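Local atomic coordinates of alginate biosynthesis protein AlgJ (Pseudomonas putida, PDB entry 4O8V), a protein that probably adds acetyl groups at the O-2 and O-3 positions of mannuronate residues in alginate, together with partner proteins at the inner membrane. Residues Leu41-Arg46 / Arg93-Phe98; Ser54-Ala59 / Val270-Pro275; Phe98-Met103 / Gln133-Ala138. All blocks are in the same frame, centred on the assembly; numbering follows the deposited sequence. Where two conformers were deposited one is given.

The three contacts lie in the SGNH hydrolase-like domain, around strand 55-61 of its parallel sheet. Interaction 2 pairs this strand with strand 269-275. Interaction 1 packs helix 31-51 against the chain leaving helix 84-94. Interaction 3 sets the following loop on helix 125-141. Centre to centre, interaction 2 is about 10 Å from each of the others, which are about 16 Å apart. Interactions 1 and 3 share Phe98, whose O probably bonds to Leu58 N. Along the chain, interactions 1 and 2 interleave, and interaction 3 is nested within 2. Ile42 and Val45 pack on Trp272, and Leu135 on Val57 and Ala59. The two helices thus sandwich the sheet, which carries Glu273 close to the probable active site.

Interaction 1. Residues Leu41-Arg46 / Arg93-Phe98; sequences LIRGVR and RQANVF
Arg46 reaches from helix 31-51 to the backbone of Asn96. Its NE donates to Asn96 O at 2.9 Å, with an N-H...O angle of 155°. The acceptor lies near the plane of the guanidinium, at its edge. NE lies 46° out of the plane of the Asn96 carbonyl. CG of Arg46 is anti to the backbone N (chi1 176°), which lays it alongside Val97 CG2 at 4.0 Å. The bend at chi2 then brings CD to 3.6 Å from Asn96 O. Arg46 CB lies 3.9 Å from Val97 CG2. The side chains of Arg46 and Val97 run alongside each other, pointing opposite ways. The other end of the guanidinium is held within the helix, where NH1 bonds to Gln50 OE1.

Asn96 accepts the NE bond just past the end of helix 84-94. It has a positive phi, and the chain bonds back into the last helical turn. This is a Schellman motif, and it turns the chain toward strand 55-61. Ala95 and Val97, on either side of Asn96 in sequence, both meet helix 31-51. Ala95 CB lies against the aliphatic part of Arg43, 4.0 Å from its CG. Arg43 bends at chi2 and chi3 beyond that point. Val97 CG2 also meets Ile42 CG2 at 4.2 Å, so this one methyl touches two successive turns of the helix. Val97 packs further on Leu56 and Leu58, while Ile42 packs on Trp272 and Phe274. Arg300 also bonds to Ala95 O and Asn96 OD1.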
loop_
_atom_site.group_PDB
_atom_site.type_symbol
_atom_site.label_atom_id
_atom_site.label_comp_id
_atom_site.label_asym_id
_atom_site.label_seq_id
_atom_site.Cartn_x
_atom_site.Cartn_y
_atom_site.Cartn_z
ATOM N N LEU A 41 -9.901 -6.566 12.608
ATOM C CA LEU A 41 -9.766 -5.108 12.667
ATOM C C LEU A 41 -10.079 -4.438 11.334
ATOM O O LEU A 41 -10.729 -3.385 11.300
ATOM C CB LEU A 41 -8.369 -4.719 13.147
ATOM C CG LEU A 41 -8.172 -5.087 14.620
ATOM C CD1 LEU A 41 -6.711 -4.943 15.015
ATOM C CD2 LEU A 41 -9.073 -4.194 15.470
ATOM N N ILE A 42 -9.621 -5.024 10.229
ATOM C CA ILE A 42 -9.962 -4.494 8.919
ATOM C C ILE A 42 -11.475 -4.479 8.689
ATOM O O ILE A 42 -12.030 -3.508 8.171
ATOM C CB ILE A 42 -9.290 -5.324 7.792
ATOM C CG1 ILE A 42 -7.780 -5.094 7.804
ATOM C CG2 ILE A 42 -9.918 -5.007 6.432
ATOM C CD1 ILE A 42 -7.010 -6.129 6.953
ATOM N N ARG A 43 -12.136 -5.565 9.076
ATOM C CA ARG A 43 -13.576 -5.673 8.940
ATOM C C ARG A 43 -14.295 -4.612 9.796
ATOM O O ARG A 43 -15.294 -4.020 9.369
ATOM C CB ARG A 43 -14.034 -7.079 9.324
ATOM C CG ARG A 43 -15.514 -7.323 9.118
ATOM C CD ARG A 43 -16.114 -8.087 10.275
ATOM N NE ARG A 43 -15.552 -9.420 10.445
ATOM C CZ ARG A 43 -15.080 -9.893 11.596
ATOM N NH1 ARG A 43 -14.585 -11.126 11.653
ATOM N NH2 ARG A 43 -15.095 -9.137 12.686
ATOM N N GLY A 44 -13.778 -4.371 10.990
ATOM C CA GLY A 44 -14.359 -3.367 11.870
ATOM C C GLY A 44 -14.203 -1.971 11.300
ATOM O O GLY A 44 -15.092 -1.122 11.413
ATOM N N VAL A 45 -13.062 -1.731 10.673
ATOM C CA VAL A 45 -12.827 -0.464 9.997
ATOM C C VAL A 45 -13.821 -0.281 8.848
ATOM O O VAL A 45 -14.434 0.783 8.725
ATOM C CB VAL A 45 -11.384 -0.367 9.475
ATOM C CG1 VAL A 45 -11.277 0.754 8.472
ATOM C CG2 VAL A 45 -10.407 -0.175 10.660
ATOM N N ARG A 46 -13.996 -1.313 8.028
ATOM C CA ARG A 46 -14.981 -1.282 6.941
ATOM C C ARG A 46 -16.375 -0.929 7.459
ATOM O O ARG A 46 -17.088 -0.115 6.862
ATOM C CB ARG A 46 -15.037 -2.625 6.220
ATOM C CG ARG A 46 -16.096 -2.720 5.133
ATOM C CD ARG A 46 -17.143 -3.790 5.474
ATOM N NE ARG A 46 -18.162 -3.929 4.439
ATOM C CZ ARG A 46 -19.437 -3.568 4.583
ATOM N NH1 ARG A 46 -19.853 -3.053 5.729
ATOM N NH2 ARG A 46 -20.297 -3.732 3.583
ATOM N N ARG A 93 -12.805 -10.791 1.003
ATOM C CA ARG A 93 -14.088 -11.079 0.376
ATOM C C ARG A 93 -15.077 -11.659 1.395
ATOM O O ARG A 93 -16.234 -11.249 1.454
ATOM C CB ARG A 93 -13.898 -12.043 -0.807
ATOM C CG ARG A 93 -14.788 -11.757 -2.010
ATOM C CD ARG A 93 -14.245 -12.454 -3.267
ATOM N NE ARG A 93 -12.841 -12.114 -3.517
ATOM C CZ ARG A 93 -12.104 -12.619 -4.505
ATOM N NH1 ARG A 93 -12.629 -13.500 -5.348
ATOM N NH2 ARG A 93 -10.838 -12.244 -4.645
ATOM N N GLN A 94 -14.607 -12.606 2.199
ATOM C CA GLN A 94 -15.404 -13.203 3.272
ATOM C C GLN A 94 -15.972 -12.113 4.204
ATOM O O GLN A 94 -17.105 -12.211 4.686
ATOM C CB GLN A 94 -14.533 -14.214 4.046
ATOM C CG GLN A 94 -15.200 -14.970 5.209
ATOM C CD GLN A 94 -14.335 -16.137 5.730
ATOM O OE1 GLN A 94 -13.365 -16.549 5.082
ATOM N NE2 GLN A 94 -14.695 -16.673 6.896
ATOM N N ALA A 95 -15.183 -11.063 4.414
ATOM C CA ALA A 95 -15.527 -9.956 5.303
ATOM C C ALA A 95 -16.355 -8.864 4.623
ATOM O O ALA A 95 -16.619 -7.822 5.232
ATOM C CB ALA A 95 -14.252 -9.345 5.877
ATOM N N ASN A 96 -16.748 -9.093 3.372
ATOM C CA ASN A 96 -17.446 -8.082 2.569
ATOM C C ASN A 96 -16.644 -6.797 2.405
ATOM O O ASN A 96 -17.207 -5.702 2.387
ATOM C CB ASN A 96 -18.816 -7.754 3.177
ATOM C CG ASN A 96 -19.621 -8.992 3.474
ATOM O OD1 ASN A 96 -19.609 -9.508 4.602
ATOM N ND2 ASN A 96 -20.315 -9.501 2.453
ATOM N N VAL A 97 -15.325 -6.941 2.291
ATOM C CA VAL A 97 -14.442 -5.819 2.026
ATOM C C VAL A 97 -14.080 -5.807 0.540
ATOM O O VAL A 97 -13.631 -6.815 -0.002
ATOM C CB VAL A 97 -13.176 -5.900 2.897
ATOM C CG1 VAL A 97 -12.138 -4.866 2.464
ATOM C CG2 VAL A 97 -13.565 -5.705 4.375
ATOM N N PHE A 98 -14.301 -4.668 -0.111
ATOM C CA PHE A 98 -14.015 -4.498 -1.539
ATOM C C PHE A 98 -12.522 -4.286 -1.788
ATOM O O PHE A 98 -11.953 -3.268 -1.362
ATOM C CB PHE A 98 -14.826 -3.324 -2.079
ATOM C CG PHE A 98 -14.696 -3.107 -3.557
ATOM C CD1 PHE A 98 -14.936 -4.139 -4.450
ATOM C CD2 PHE A 98 -14.364 -1.861 -4.057
ATOM C CE1 PHE A 98 -14.833 -3.934 -5.825
ATOM C CE2 PHE A 98 -14.276 -1.645 -5.425
ATOM C CZ PHE A 98 -14.499 -2.689 -6.309
#

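Interaction 2. Residues Ser54-Ala59 / Val270-Pro275; sequences SQLVLA and VVWEFP
Residues 56-59 and 270-273 pair as parallel strands, with Leu56 beside Val270 and Ala59 beside Glu273. Five backbone hydrogen bonds join the two segments. Val270 N, Trp272 N and Phe274 N donate to Gln55 O, Val57 O and Ala59 O. In return, Val57 N and Ala59 N donate to Val270 O and Trp272 O. The Val57 N to Val270 O bond is 2.8 Å long and nearly straight, at 176°.

Leu56, Leu58, Val270 and Trp272 point to one face of the sheet. Trp272 CG is anti to the backbone N (chi1 -172°), which sets it 4.1 Å from Leu58 CD1. That methyl sits 3.6 Å above the plane of the indole, offset toward the rim. Phe274 CD2 lies on the same side of the ring, 3.7 Å above its plane. Leu56 CD1 comes in at the edge and meets Trp272 CB at 3.6 Å. Leu58 CD1 also touches Phe274 CB at 3.8 Å.

A second shell fixes this cluster. Ile42 and Val45 of helix 31-51 and Met253 of helix 250-257 pack on Trp272, and its NE1 donates to Pro249 O. An alanine in place of Trp272 would probably leave a gap beside Leu58, Phe274 and Ile42 and the Pro249 carbonyl without this donor.

Val57, Ala59, Val271 and Glu273 point to the other face. It is largely apolar too, but carries the buried carboxylate of Glu273. OE1 bonds to Ser220 OG, and OE2 to Thr217 OG1. Strand 212-215 continues the sheet beyond Val271 and Glu273. The side chain of Glu273 is about 7 Å from those of Ser218 and His122, the probable nucleophile and proton acceptor. The carboxylate thus ties the strand to Thr217 and Ser220, just before and just after Ser218 in sequence.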
loop_
_atom_site.group_PDB
_atom_site.type_symbol
_atom_site.label_atom_id
_atom_site.label_comp_id
_atom_site.label_asym_id
_atom_site.label_seq_id
_atom_site.Cartn_x
_atom_site.Cartn_y
_atom_site.Cartn_z
ATOM N N SER A 54 -19.066 6.243 4.360
ATOM C CA SER A 54 -17.854 6.105 3.543
ATOM C C SER A 54 -17.671 4.683 3.011
ATOM O O SER A 54 -17.757 3.716 3.772
ATOM C CB SER A 54 -16.595 6.475 4.346
ATOM O OG SER A 54 -16.611 7.824 4.747
ATOM N N GLN A 55 -17.412 4.571 1.710
ATOM C CA GLN A 55 -17.126 3.286 1.082
ATOM C C GLN A 55 -15.635 2.987 1.127
ATOM O O GLN A 55 -14.807 3.798 0.698
ATOM C CB GLN A 55 -17.606 3.255 -0.373
ATOM C CG GLN A 55 -19.115 3.285 -0.536
ATOM C CD GLN A 55 -19.783 1.992 -0.090
ATOM O OE1 GLN A 55 -19.130 0.954 0.046
ATOM N NE2 GLN A 55 -21.089 2.050 0.135
ATOM N N LEU A 56 -15.299 1.812 1.642
ATOM C CA LEU A 56 -13.906 1.385 1.716
ATOM C C LEU A 56 -13.478 0.681 0.449
ATOM O O LEU A 56 -14.158 -0.235 -0.011
ATOM C CB LEU A 56 -13.694 0.450 2.892
ATOM C CG LEU A 56 -12.295 -0.183 2.977
ATOM C CD1 LEU A 56 -11.176 0.879 3.073
ATOM C CD2 LEU A 56 -12.242 -1.169 4.141
ATOM N N VAL A 57 -12.355 1.115 -0.101
ATOM C CA VAL A 57 -11.709 0.386 -1.180
ATOM C C VAL A 57 -10.314 0.000 -0.674
ATOM O O VAL A 57 -9.410 0.848 -0.523
ATOM C CB VAL A 57 -11.604 1.207 -2.474
ATOM C CG1 VAL A 57 -10.901 0.378 -3.569
ATOM C CG2 VAL A 57 -12.958 1.678 -2.946
ATOM N N LEU A 58 -10.160 -1.280 -0.359
ATOM C CA LEU A 58 -8.909 -1.795 0.177
ATOM C C LEU A 58 -7.967 -2.040 -0.982
ATOM O O LEU A 58 -8.367 -2.659 -1.963
ATOM C CB LEU A 58 -9.149 -3.084 0.970
ATOM C CG LEU A 58 -7.932 -3.741 1.625
ATOM C CD1 LEU A 58 -7.308 -2.812 2.688
ATOM C CD2 LEU A 58 -8.346 -5.078 2.255
ATOM N N ALA A 59 -6.729 -1.557 -0.861
ATOM C CA ALA A 59 -5.738 -1.700 -1.934
ATOM C C ALA A 59 -4.601 -2.590 -1.437
ATOM O O ALA A 59 -3.646 -2.120 -0.800
ATOM C CB ALA A 59 -5.222 -0.356 -2.376
ATOM N N VAL A 270 -12.914 5.893 0.861
ATOM C CA VAL A 270 -11.596 5.823 1.479
ATOM C C VAL A 270 -10.783 4.732 0.782
ATOM O O VAL A 270 -11.190 3.566 0.743
ATOM C CB VAL A 270 -11.670 5.530 2.980
ATOM C CG1 VAL A 270 -10.254 5.335 3.558
ATOM C CG2 VAL A 270 -12.415 6.639 3.710
ATOM N N VAL A 271 -9.652 5.121 0.213
ATOM C CA VAL A 271 -8.738 4.149 -0.367
ATOM C C VAL A 271 -7.735 3.786 0.721
ATOM O O VAL A 271 -7.052 4.661 1.270
ATOM C CB VAL A 271 -8.008 4.704 -1.609
ATOM C CG1 VAL A 271 -6.911 3.721 -2.086
ATOM C CG2 VAL A 271 -8.971 4.993 -2.715
ATOM N N TRP A 272 -7.657 2.498 1.050
ATOM C CA TRP A 272 -6.786 2.027 2.126
ATOM C C TRP A 272 -5.700 1.123 1.543
ATOM O O TRP A 272 -5.968 -0.024 1.178
ATOM C CB TRP A 272 -7.590 1.254 3.164
ATOM C CG TRP A 272 -6.818 0.890 4.391
ATOM C CD1 TRP A 272 -5.535 1.264 4.715
ATOM C CD2 TRP A 272 -7.288 0.085 5.489
ATOM N NE1 TRP A 272 -5.186 0.744 5.938
ATOM C CE2 TRP A 272 -6.237 0.008 6.430
ATOM C CE3 TRP A 272 -8.484 -0.580 5.756
ATOM C CZ2 TRP A 272 -6.354 -0.706 7.639
ATOM C CZ3 TRP A 272 -8.606 -1.293 6.950
ATOM C CH2 TRP A 272 -7.540 -1.348 7.875
ATOM N N GLU A 273 -4.489 1.657 1.465
ATOM C CA GLU A 273 -3.346 0.930 0.914
ATOM C C GLU A 273 -2.688 0.086 2.016
ATOM O O GLU A 273 -2.303 0.588 3.080
ATOM C CB GLU A 273 -2.371 1.917 0.268
ATOM C CG GLU A 273 -0.998 1.337 -0.013
ATOM C CD GLU A 273 0.025 1.718 1.052
ATOM O OE1 GLU A 273 0.131 2.926 1.396
ATOM O OE2 GLU A 273 0.750 0.816 1.529
ATOM N N PHE A 274 -2.608 -1.219 1.760
ATOM C CA PHE A 274 -2.280 -2.226 2.769
ATOM C C PHE A 274 -1.410 -3.297 2.099
ATOM O O PHE A 274 -1.929 -4.225 1.478
ATOM C CB PHE A 274 -3.581 -2.836 3.349
ATOM C CG PHE A 274 -3.408 -3.556 4.670
ATOM C CD1 PHE A 274 -2.444 -4.546 4.831
ATOM C CD2 PHE A 274 -4.225 -3.233 5.771
ATOM C CE1 PHE A 274 -2.307 -5.219 6.059
ATOM C CE2 PHE A 274 -4.079 -3.885 7.003
ATOM C CZ PHE A 274 -3.112 -4.876 7.150
ATOM N N PRO A 275 -0.083 -3.162 2.190
ATOM C CA PRO A 275 0.783 -4.143 1.532
ATOM C C PRO A 275 0.632 -5.547 2.159
ATOM O O PRO A 275 0.456 -5.655 3.375
ATOM C CB PRO A 275 2.201 -3.580 1.762
ATOM C CG PRO A 275 1.976 -2.083 2.006
ATOM C CD PRO A 275 0.681 -2.072 2.820
#

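Interaction 3. Residues Phe98-Met103 / Gln133-Ala138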
loop_
_atom_site.group_PDB
_atom_site.type_symbol
_atom_site.label_atom_id
_atom_site.label_comp_id
_atom_site.label_asym_id
_atom_site.label_seq_id
_atom_site.Cartn_x
_atom_site.Cartn_y
_atom_site.Cartn_z
ATOM N N PHE A 98 -14.301 -4.668 -0.111
ATOM C CA PHE A 98 -14.015 -4.498 -1.539
ATOM C C PHE A 98 -12.522 -4.286 -1.788
ATOM O O PHE A 98 -11.953 -3.268 -1.362
ATOM C CB PHE A 98 -14.826 -3.324 -2.079
ATOM C CG PHE A 98 -14.696 -3.107 -3.557
ATOM C CD1 PHE A 98 -14.936 -4.139 -4.450
ATOM C CD2 PHE A 98 -14.364 -1.861 -4.057
ATOM C CE1 PHE A 98 -14.833 -3.934 -5.825
ATOM C CE2 PHE A 98 -14.276 -1.645 -5.425
ATOM C CZ PHE A 98 -14.499 -2.689 -6.309
ATOM N N ALA A 99 -11.894 -5.232 -2.486
ATOM C CA ALA A 99 -10.439 -5.218 -2.672
ATOM C C ALA A 99 -10.079 -5.595 -4.102
ATOM O O ALA A 99 -9.884 -6.772 -4.418
ATOM C CB ALA A 99 -9.747 -6.172 -1.681
ATOM N N PRO A 100 -9.999 -4.592 -4.976
ATOM C CA PRO A 100 -9.661 -4.836 -6.384
ATOM C C PRO A 100 -8.294 -5.492 -6.543
ATOM O O PRO A 100 -7.369 -5.248 -5.770
ATOM C CB PRO A 100 -9.668 -3.429 -6.994
ATOM C CG PRO A 100 -10.590 -2.632 -6.079
ATOM C CD PRO A 100 -10.294 -3.172 -4.707
ATOM N N ASP A 101 -8.171 -6.333 -7.562
ATOM C CA ASP A 101 -6.909 -7.025 -7.783
ATOM C C ASP A 101 -5.854 -6.109 -8.390
ATOM O O ASP A 101 -6.042 -5.575 -9.481
ATOM C CB ASP A 101 -7.128 -8.233 -8.685
ATOM C CG ASP A 101 -5.841 -9.012 -8.910
ATOM O OD1 ASP A 101 -5.448 -9.799 -8.027
ATOM O OD2 ASP A 101 -5.213 -8.807 -9.956
ATOM N N LEU A 102 -4.749 -5.914 -7.681
ATOM C CA LEU A 102 -3.662 -5.068 -8.183
ATOM C C LEU A 102 -2.524 -5.894 -8.791
ATOM O O LEU A 102 -1.722 -5.391 -9.592
ATOM C CB LEU A 102 -3.103 -4.188 -7.077
ATOM C CG LEU A 102 -4.091 -3.227 -6.412
ATOM C CD1 LEU A 102 -3.326 -2.426 -5.370
ATOM C CD2 LEU A 102 -4.733 -2.308 -7.451
HETATM N N MSE A 103 -2.438 -7.159 -8.397
HETATM C CA MSE A 103 -1.366 -8.021 -8.894
HETATM C C MSE A 103 -1.426 -8.227 -10.420
HETATM O O MSE A 103 -0.416 -8.056 -11.102
HETATM C CB MSE A 103 -1.417 -9.370 -8.180
HETATM C CG MSE A 103 -0.710 -10.486 -8.890
HETATM SE SE MSE A 103 1.073 -10.566 -8.170
ATOM N N GLN A 133 -4.706 3.302 -11.533
ATOM C CA GLN A 133 -5.642 3.120 -12.618
ATOM C C GLN A 133 -6.570 1.928 -12.378
ATOM O O GLN A 133 -7.764 1.998 -12.721
ATOM C CB GLN A 133 -4.909 2.969 -13.967
ATOM C CG GLN A 133 -4.538 4.316 -14.551
ATOM C CD GLN A 133 -3.497 4.238 -15.646
ATOM O OE1 GLN A 133 -2.763 3.255 -15.758
ATOM N NE2 GLN A 133 -3.414 5.290 -16.450
ATOM N N ALA A 134 -6.027 0.834 -11.849
ATOM C CA ALA A 134 -6.844 -0.332 -11.536
ATOM C C ALA A 134 -7.890 0.035 -10.484
ATOM O O ALA A 134 -9.041 -0.378 -10.575
ATOM C CB ALA A 134 -5.984 -1.496 -11.024
ATOM N N LEU A 135 -7.468 0.777 -9.471
ATOM C CA LEU A 135 -8.396 1.169 -8.419
ATOM C C LEU A 135 -9.491 2.092 -8.986
ATOM O O LEU A 135 -10.678 1.927 -8.684
ATOM C CB LEU A 135 -7.632 1.826 -7.253
ATOM C CG LEU A 135 -6.713 0.906 -6.454
ATOM C CD1 LEU A 135 -5.744 1.717 -5.567
ATOM C CD2 LEU A 135 -7.558 -0.043 -5.599
ATOM N N ALA A 136 -9.118 3.033 -9.850
ATOM C CA ALA A 136 -10.096 3.935 -10.447
ATOM C C ALA A 136 -11.109 3.205 -11.338
ATOM O O ALA A 136 -12.277 3.577 -11.361
ATOM C CB ALA A 136 -9.399 5.030 -11.243
ATOM N N GLU A 137 -10.661 2.184 -12.072
ATOM C CA GLU A 137 -11.575 1.380 -12.879
ATOM C C GLU A 137 -12.628 0.742 -11.980
ATOM O O GLU A 137 -13.831 0.785 -12.277
ATOM C CB GLU A 137 -10.836 0.292 -13.665
ATOM C CG GLU A 137 -11.740 -0.446 -14.651
ATOM C CD GLU A 137 -11.073 -1.641 -15.329
ATOM O OE1 GLU A 137 -9.828 -1.732 -15.329
ATOM O OE2 GLU A 137 -11.813 -2.501 -15.859
ATOM N N ALA A 138 -12.167 0.163 -10.877
ATOM C CA ALA A 138 -13.053 -0.517 -9.950
ATOM C C ALA A 138 -14.036 0.470 -9.320
ATOM O O ALA A 138 -15.228 0.189 -9.239
ATOM C CB ALA A 138 -12.255 -1.236 -8.885
#
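Leu135 and Ala138 of helix 125-141 meet Pro100 and Leu102 of the loop 98-103. The contact between these segments is apolar throughout. Leu135 CG is anti to the carbonyl carbon (chi1 -68°), which sets it 3.9 Å from Leu102 CD2. The CD2 of Leu135 lies 4.0 Å from Pro100 CG. The Leu135 side chain crosses those of Pro100 and Leu102 at about a right angle. Leu102 CD2 also touches Ala134 CB at 3.9 Å, so this methyl rests on two neighbouring residues of the helix.

Ala138 lies one turn further along. Its CB points toward the loop and meets Pro100 CG at 3.5 Å. The same methyl lies 3.7 Å from Phe98 CZ. Pro100 CG in turn stands 3.8 Å above the plane of the Phe98 ring, offset toward its rim. Ala138 CB, Pro100 CG and the Phe98 ring therefore pack together as one group.

Asp101 points away from the helix. Its OD2 caps Ala104 N at the start of helix 103-109, and its OD1 bonds to Tyr85 OH. Phe98, Pro100 and Leu135 all touch Val57 of strand 55-61, and Leu135 also reaches Ala59. Helix 125-141 therefore covers the sheet face that carries Val57 and Ala59, with the loop packed at its side. Helices on both faces of a parallel sheet are characteristic of the alpha/beta fold of SGNH hydrolases.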